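PDB 4MAD: beta-galactosidase, which probably hydrolyses terminal non-reducing beta-D-galactose residues in beta-D-galactosides, as a member of glycoside hydrolase family 35. Local coordinates for residues S229-L234 with E273-Q278; M246-G251 with E266-T271. All blocks are in the same frame, centred on the assembly; numbering follows the deposited sequence.

Contact 1: residues S229-L234 with E273-Q278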
loop_
_atom_site.group_PDB
_atom_site.type_symbol
_atom_site.label_atom_id
_atom_site.label_comp_id
_atom_site.label_asym_id
_atom_site.label_seq_id
_atom_site.Cartn_x
_atom_site.Cartn_y
_atom_site.Cartn_z
ATOM N N SER A 229 -19.990 -21.214 8.662
ATOM C CA SER A 229 -20.601 -21.013 7.385
ATOM C C SER A 229 -19.580 -20.999 6.251
ATOM O O SER A 229 -19.777 -21.540 5.198
ATOM C CB SER A 229 -21.341 -19.692 7.424
ATOM O OG SER A 229 -21.518 -19.244 6.165
ATOM N N ALA A 230 -18.483 -20.334 6.503
ATOM C CA ALA A 230 -17.450 -20.193 5.509
ATOM C C ALA A 230 -16.819 -21.516 5.143
ATOM O O ALA A 230 -16.670 -21.835 3.977
ATOM C CB ALA A 230 -16.417 -19.248 5.958
ATOM N N PHE A 231 -16.476 -22.284 6.148
ATOM C CA PHE A 231 -15.938 -23.621 5.898
ATOM C C PHE A 231 -16.941 -24.571 5.231
ATOM O O PHE A 231 -16.593 -25.394 4.438
ATOM C CB PHE A 231 -15.332 -24.203 7.142
ATOM C CG PHE A 231 -14.047 -23.562 7.563
ATOM C CD1 PHE A 231 -13.126 -23.084 6.657
ATOM C CD2 PHE A 231 -13.743 -23.478 8.885
ATOM C CE1 PHE A 231 -11.943 -22.573 7.098
ATOM C CE2 PHE A 231 -12.586 -22.967 9.299
ATOM C CZ PHE A 231 -11.679 -22.503 8.422
ATOM N N ALA A 232 -18.207 -24.405 5.573
ATOM C CA ALA A 232 -19.237 -25.200 4.966
ATOM C C ALA A 232 -19.335 -24.948 3.477
ATOM O O ALA A 232 -19.450 -25.860 2.738
ATOM C CB ALA A 232 -20.509 -24.956 5.603
ATOM N N GLN A 233 -19.269 -23.696 3.076
ATOM C CA GLN A 233 -19.271 -23.341 1.674
ATOM C C GLN A 233 -18.094 -23.917 0.962
ATOM O O GLN A 233 -18.247 -24.481 -0.053
ATOM C CB GLN A 233 -19.244 -21.845 1.482
ATOM C CG GLN A 233 -20.540 -21.294 1.238
ATOM C CD GLN A 233 -21.122 -21.737 -0.079
ATOM O OE1 GLN A 233 -20.646 -22.621 -0.729
ATOM N NE2 GLN A 233 -22.115 -21.129 -0.446
ATOM N N LEU A 234 -16.936 -23.809 1.580
ATOM C CA LEU A 234 -15.729 -24.374 1.041
ATOM C C LEU A 234 -15.865 -25.877 0.873
ATOM O O LEU A 234 -15.551 -26.384 -0.149
ATOM C CB LEU A 234 -14.541 -24.081 1.929
ATOM C CG LEU A 234 -13.208 -24.747 1.641
ATOM C CD1 LEU A 234 -12.808 -24.451 0.279
ATOM C CD2 LEU A 234 -12.159 -24.403 2.570
ATOM N N GLU A 273 -11.783 -19.049 17.862
ATOM C CA GLU A 273 -12.190 -20.313 18.462
ATOM C C GLU A 273 -13.046 -21.087 17.485
ATOM O O GLU A 273 -12.910 -22.259 17.348
ATOM C CB GLU A 273 -12.961 -20.101 19.756
ATOM C CG GLU A 273 -12.135 -19.679 20.898
ATOM C CD GLU A 273 -11.567 -20.867 21.652
ATOM O OE1 GLU A 273 -11.726 -21.981 21.180
ATOM O OE2 GLU A 273 -10.978 -20.673 22.692
ATOM N N GLU A 274 -13.900 -20.379 16.765
ATOM C CA GLU A 274 -14.768 -21.015 15.808
ATOM C C GLU A 274 -13.897 -21.700 14.783
ATOM O O GLU A 274 -14.206 -22.732 14.333
ATOM C CB GLU A 274 -15.694 -19.998 15.141
ATOM C CG GLU A 274 -16.999 -20.519 14.691
ATOM C CD GLU A 274 -17.816 -19.530 13.816
ATOM O OE1 GLU A 274 -17.408 -18.377 13.641
ATOM O OE2 GLU A 274 -18.849 -19.951 13.310
ATOM N N ILE A 275 -12.848 -21.039 14.383
ATOM C CA ILE A 275 -11.978 -21.599 13.396
ATOM C C ILE A 275 -11.248 -22.810 13.932
ATOM O O ILE A 275 -11.193 -23.806 13.306
ATOM C CB ILE A 275 -10.926 -20.584 12.942
ATOM C CG1 ILE A 275 -11.598 -19.468 12.161
ATOM C CG2 ILE A 275 -9.846 -21.242 12.163
ATOM C CD1 ILE A 275 -10.708 -18.365 11.734
ATOM N N LEU A 276 -10.658 -22.648 15.088
ATOM C CA LEU A 276 -9.770 -23.651 15.640
ATOM C C LEU A 276 -10.496 -24.964 15.997
ATOM O O LEU A 276 -9.955 -26.018 15.859
ATOM C CB LEU A 276 -8.971 -23.068 16.802
ATOM C CG LEU A 276 -8.088 -21.863 16.519
ATOM C CD1 LEU A 276 -7.447 -21.356 17.768
ATOM C CD2 LEU A 276 -7.044 -22.287 15.554
ATOM N N LYS A 277 -11.711 -24.825 16.485
ATOM C CA LYS A 277 -12.534 -25.944 16.945
ATOM C C LYS A 277 -12.889 -26.853 15.775
ATOM O O LYS A 277 -13.199 -27.958 15.946
ATOM C CB LYS A 277 -13.781 -25.462 17.668
ATOM C CG LYS A 277 -13.552 -24.892 19.070
ATOM C CD LYS A 277 -14.764 -25.118 19.957
ATOM C CE LYS A 277 -14.652 -24.534 21.343
ATOM N NZ LYS A 277 -14.530 -23.088 21.275
ATOM N N GLN A 278 -12.824 -26.319 14.580
ATOM C CA GLN A 278 -13.119 -27.056 13.350
ATOM C C GLN A 278 -11.850 -27.655 12.780
ATOM O O GLN A 278 -11.832 -28.106 11.692
ATOM C CB GLN A 278 -13.800 -26.206 12.286
ATOM C CG GLN A 278 -15.150 -25.822 12.597
ATOM C CD GLN A 278 -15.736 -24.908 11.555
ATOM O OE1 GLN A 278 -15.621 -23.731 11.674
ATOM N NE2 GLN A 278 -16.297 -25.451 10.540
HETATM O O HOH W 1 -21.031 -19.350 10.753
#
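Phe231 sets the edge of its ring against the carboxamide group of Gln278. The approach lies near the ring plane: CD2 of Phe231 is 3.6 Å from CD of Gln278, and the ring and amide planes are 66° apart, which rules out a flat stack. Which end of the amide carries the nitrogen is doubtful, but its position beside the ring does not depend on that. In Phe231, CG stands anti to the carbonyl carbon (chi1 -71°), which carries the ring out from helix 227-237 toward the last turn of helix 265-276. Ile275 meets the same ring edge further out, with its CG2 4.3 Å from CE2 of Phe231, a loose apolar touch. The backbones stay well apart, the nearest CA atoms being those of Phe231 and Gln278 at 8.7 Å, and the two segments bury just 161 Å² between them, so the direct contact is made by side chains. Separately, at the start of helix 227-237 one water accepts from Ser229 N at 3.0 Å and makes a weak bond to Glu274 OE2. The same carboxylate also accepts from the backbone N of Glu228, and Leu243 lies against Phe231 from a loop. Ile275 continues inward onto Phe223 of strand 218-223. This is packing between successive helices on the outside of a (beta/alpha)8 barrel, the TIM-barrel fold of family 35.

Contact 2: residues M246-G251 with E266-T271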
loop_
_atom_site.group_PDB
_atom_site.type_symbol
_atom_site.label_atom_id
_atom_site.label_comp_id
_atom_site.label_asym_id
_atom_site.label_seq_id
_atom_site.Cartn_x
_atom_site.Cartn_y
_atom_site.Cartn_z
ATOM N N MET A 246 -7.074 -18.365 5.009
ATOM C CA MET A 246 -5.868 -17.693 4.586
ATOM C C MET A 246 -5.719 -16.197 4.919
ATOM O O MET A 246 -4.645 -15.729 5.017
ATOM C CB MET A 246 -5.592 -18.010 3.138
ATOM C CG MET A 246 -4.349 -17.517 2.669
ATOM S SD MET A 246 -2.846 -18.150 3.375
ATOM C CE MET A 246 -3.152 -19.849 3.424
ATOM N N GLU A 247 -6.838 -15.506 5.068
ATOM C CA GLU A 247 -6.900 -14.193 5.645
ATOM C C GLU A 247 -8.063 -14.132 6.654
ATOM O O GLU A 247 -9.173 -14.135 6.297
ATOM C CB GLU A 247 -7.071 -13.107 4.575
ATOM C CG GLU A 247 -6.096 -13.179 3.427
ATOM C CD GLU A 247 -6.385 -12.165 2.325
ATOM O OE1 GLU A 247 -7.289 -11.345 2.507
ATOM O OE2 GLU A 247 -5.739 -12.269 1.288
ATOM N N PHE A 248 -7.744 -14.119 7.924
ATOM C CA PHE A 248 -8.717 -13.867 8.971
ATOM C C PHE A 248 -8.585 -12.379 9.268
ATOM O O PHE A 248 -7.650 -11.954 9.895
ATOM C CB PHE A 248 -8.421 -14.736 10.193
ATOM C CG PHE A 248 -9.197 -14.379 11.444
ATOM C CD1 PHE A 248 -10.492 -13.952 11.409
ATOM C CD2 PHE A 248 -8.621 -14.516 12.685
ATOM C CE1 PHE A 248 -11.138 -13.664 12.594
ATOM C CE2 PHE A 248 -9.277 -14.198 13.790
ATOM C CZ PHE A 248 -10.536 -13.796 13.738
ATOM N N TRP A 249 -9.567 -11.623 8.807
ATOM C CA TRP A 249 -9.548 -10.191 8.906
ATOM C C TRP A 249 -9.987 -9.832 10.327
ATOM O O TRP A 249 -11.115 -9.551 10.577
ATOM C CB TRP A 249 -10.481 -9.522 7.861
ATOM C CG TRP A 249 -10.197 -9.934 6.478
ATOM C CD1 TRP A 249 -9.007 -10.049 5.941
ATOM C CD2 TRP A 249 -11.136 -10.268 5.460
ATOM N NE1 TRP A 249 -9.099 -10.453 4.655
ATOM C CE2 TRP A 249 -10.415 -10.613 4.341
ATOM C CE3 TRP A 249 -12.513 -10.333 5.407
ATOM C CZ2 TRP A 249 -11.014 -11.005 3.176
ATOM C CZ3 TRP A 249 -13.095 -10.736 4.260
ATOM C CH2 TRP A 249 -12.356 -11.053 3.165
ATOM N N HIS A 250 -9.058 -9.879 11.245
ATOM C CA HIS A 250 -9.384 -9.660 12.647
ATOM C C HIS A 250 -9.404 -8.189 13.003
ATOM O O HIS A 250 -9.728 -7.805 14.072
ATOM C CB HIS A 250 -8.415 -10.389 13.561
ATOM C CG HIS A 250 -7.087 -9.752 13.636
ATOM N ND1 HIS A 250 -6.172 -9.816 12.618
ATOM C CD2 HIS A 250 -6.531 -8.985 14.584
ATOM C CE1 HIS A 250 -5.100 -9.139 12.947
ATOM N NE2 HIS A 250 -5.289 -8.628 14.134
ATOM N N GLY A 251 -9.033 -7.394 12.036
ATOM C CA GLY A 251 -8.998 -5.972 12.113
ATOM C C GLY A 251 -9.535 -5.448 10.791
ATOM O O GLY A 251 -10.231 -6.143 10.155
ATOM N N GLU A 266 -12.289 -9.588 22.379
ATOM C CA GLU A 266 -13.353 -10.524 22.658
ATOM C C GLU A 266 -13.954 -11.008 21.369
ATOM O O GLU A 266 -14.188 -12.152 21.166
ATOM C CB GLU A 266 -14.430 -9.832 23.451
ATOM C CG GLU A 266 -14.086 -9.671 24.886
ATOM C CD GLU A 266 -13.356 -8.366 25.247
ATOM O OE1 GLU A 266 -12.859 -7.677 24.389
ATOM O OE2 GLU A 266 -13.302 -8.057 26.432
ATOM N N SER A 267 -14.170 -10.075 20.485
ATOM C CA SER A 267 -14.711 -10.412 19.178
ATOM C C SER A 267 -13.766 -11.302 18.367
ATOM O O SER A 267 -14.143 -12.301 17.897
ATOM C CB SER A 267 -15.042 -9.173 18.342
ATOM O OG SER A 267 -15.469 -9.486 17.071
ATOM N N VAL A 268 -12.513 -10.932 18.331
ATOM C CA VAL A 268 -11.559 -11.711 17.610
ATOM C C VAL A 268 -11.473 -13.122 18.156
ATOM O O VAL A 268 -11.454 -14.048 17.446
ATOM C CB VAL A 268 -10.226 -11.070 17.703
ATOM C CG1 VAL A 268 -9.166 -11.970 17.236
ATOM C CG2 VAL A 268 -10.252 -9.864 16.918
ATOM N N VAL A 269 -11.463 -13.251 19.457
ATOM C CA VAL A 269 -11.368 -14.579 20.079
ATOM C C VAL A 269 -12.550 -15.447 19.673
ATOM O O VAL A 269 -12.421 -16.590 19.388
ATOM C CB VAL A 269 -11.265 -14.475 21.591
ATOM C CG1 VAL A 269 -11.669 -15.719 22.261
ATOM C CG2 VAL A 269 -9.947 -14.036 22.008
ATOM N N GLU A 270 -13.722 -14.864 19.595
ATOM C CA GLU A 270 -14.854 -15.695 19.360
ATOM C C GLU A 270 -14.749 -16.373 18.003
ATOM O O GLU A 270 -15.049 -17.519 17.846
ATOM C CB GLU A 270 -16.116 -14.889 19.452
ATOM C CG GLU A 270 -17.303 -15.623 19.020
ATOM C CD GLU A 270 -18.605 -15.069 19.598
ATOM O OE1 GLU A 270 -18.605 -13.998 20.122
ATOM O OE2 GLU A 270 -19.609 -15.722 19.483
ATOM N N THR A 271 -14.360 -15.602 17.020
ATOM C CA THR A 271 -14.164 -16.150 15.692
ATOM C C THR A 271 -12.978 -17.090 15.556
ATOM O O THR A 271 -13.045 -18.025 14.858
ATOM C CB THR A 271 -14.170 -15.107 14.559
ATOM O OG1 THR A 271 -15.430 -14.467 14.504
ATOM C CG2 THR A 271 -13.921 -15.751 13.276
#
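The chain of 246-251 leaves barrel strand 244-249 through an inverse gamma turn centred on Trp249, with a weak 2.8 Å bond from His250 N to Phe248 O, and comes nearest helix 265-276 where the CA atoms of His250 and Val268 are 5.8 Å apart. Phe248 reaches the helix with the far end of its ring, CG anti to the backbone N (chi1 169°). There CE1 of Phe248 lies 3.5 Å from CG2 of Thr271, an oblique approach, while CE2 of Phe248 is 4.1 Å from CG1 of Val268. The other methyl of Val268, CG2, packs 3.9 Å from CB of His250, which itself overlies the rim of one face of the Phe248 ring. Phe284 of the next strand meets Phe248 edge-to-face. With Phe248 replaced by alanine, the space under the helix would probably be left unfilled, and CG1 of Val268 and CG2 of Thr271 would lose their aromatic partner. On the neighbouring residues, Trp249 NE1 donates to the anti lone pair of Glu247 OE1 at 2.9 Å, nearly in the indole plane, and Arg104 pairs with OE2. Apolar contacts thus seat the helix behind Phe248, while polar bonds fix the carboxylate of Glu247, the predicted nucleophile.

How the contacts relate
From the N terminus, the chain passes through helix 227-237, strand 244-249 and helix 265-276 in turn. Contact 2 closes the inner loop, with 14 residues between its segments, mostly without regular structure; contact 1 closes the outer one, with 38 residues between, so contact 2 is nested within contact 1. Both use helix 265-276: its earlier part faces the strand and its end faces the preceding helix. Their centres are 12 Å apart, and they meet directly where CD1 of Ile275 packs 4.3 Å from CG of Phe248. Together they tie the seventh barrel strand, in the inner layer, to the following helix outside it, and that helix to the one before the strand.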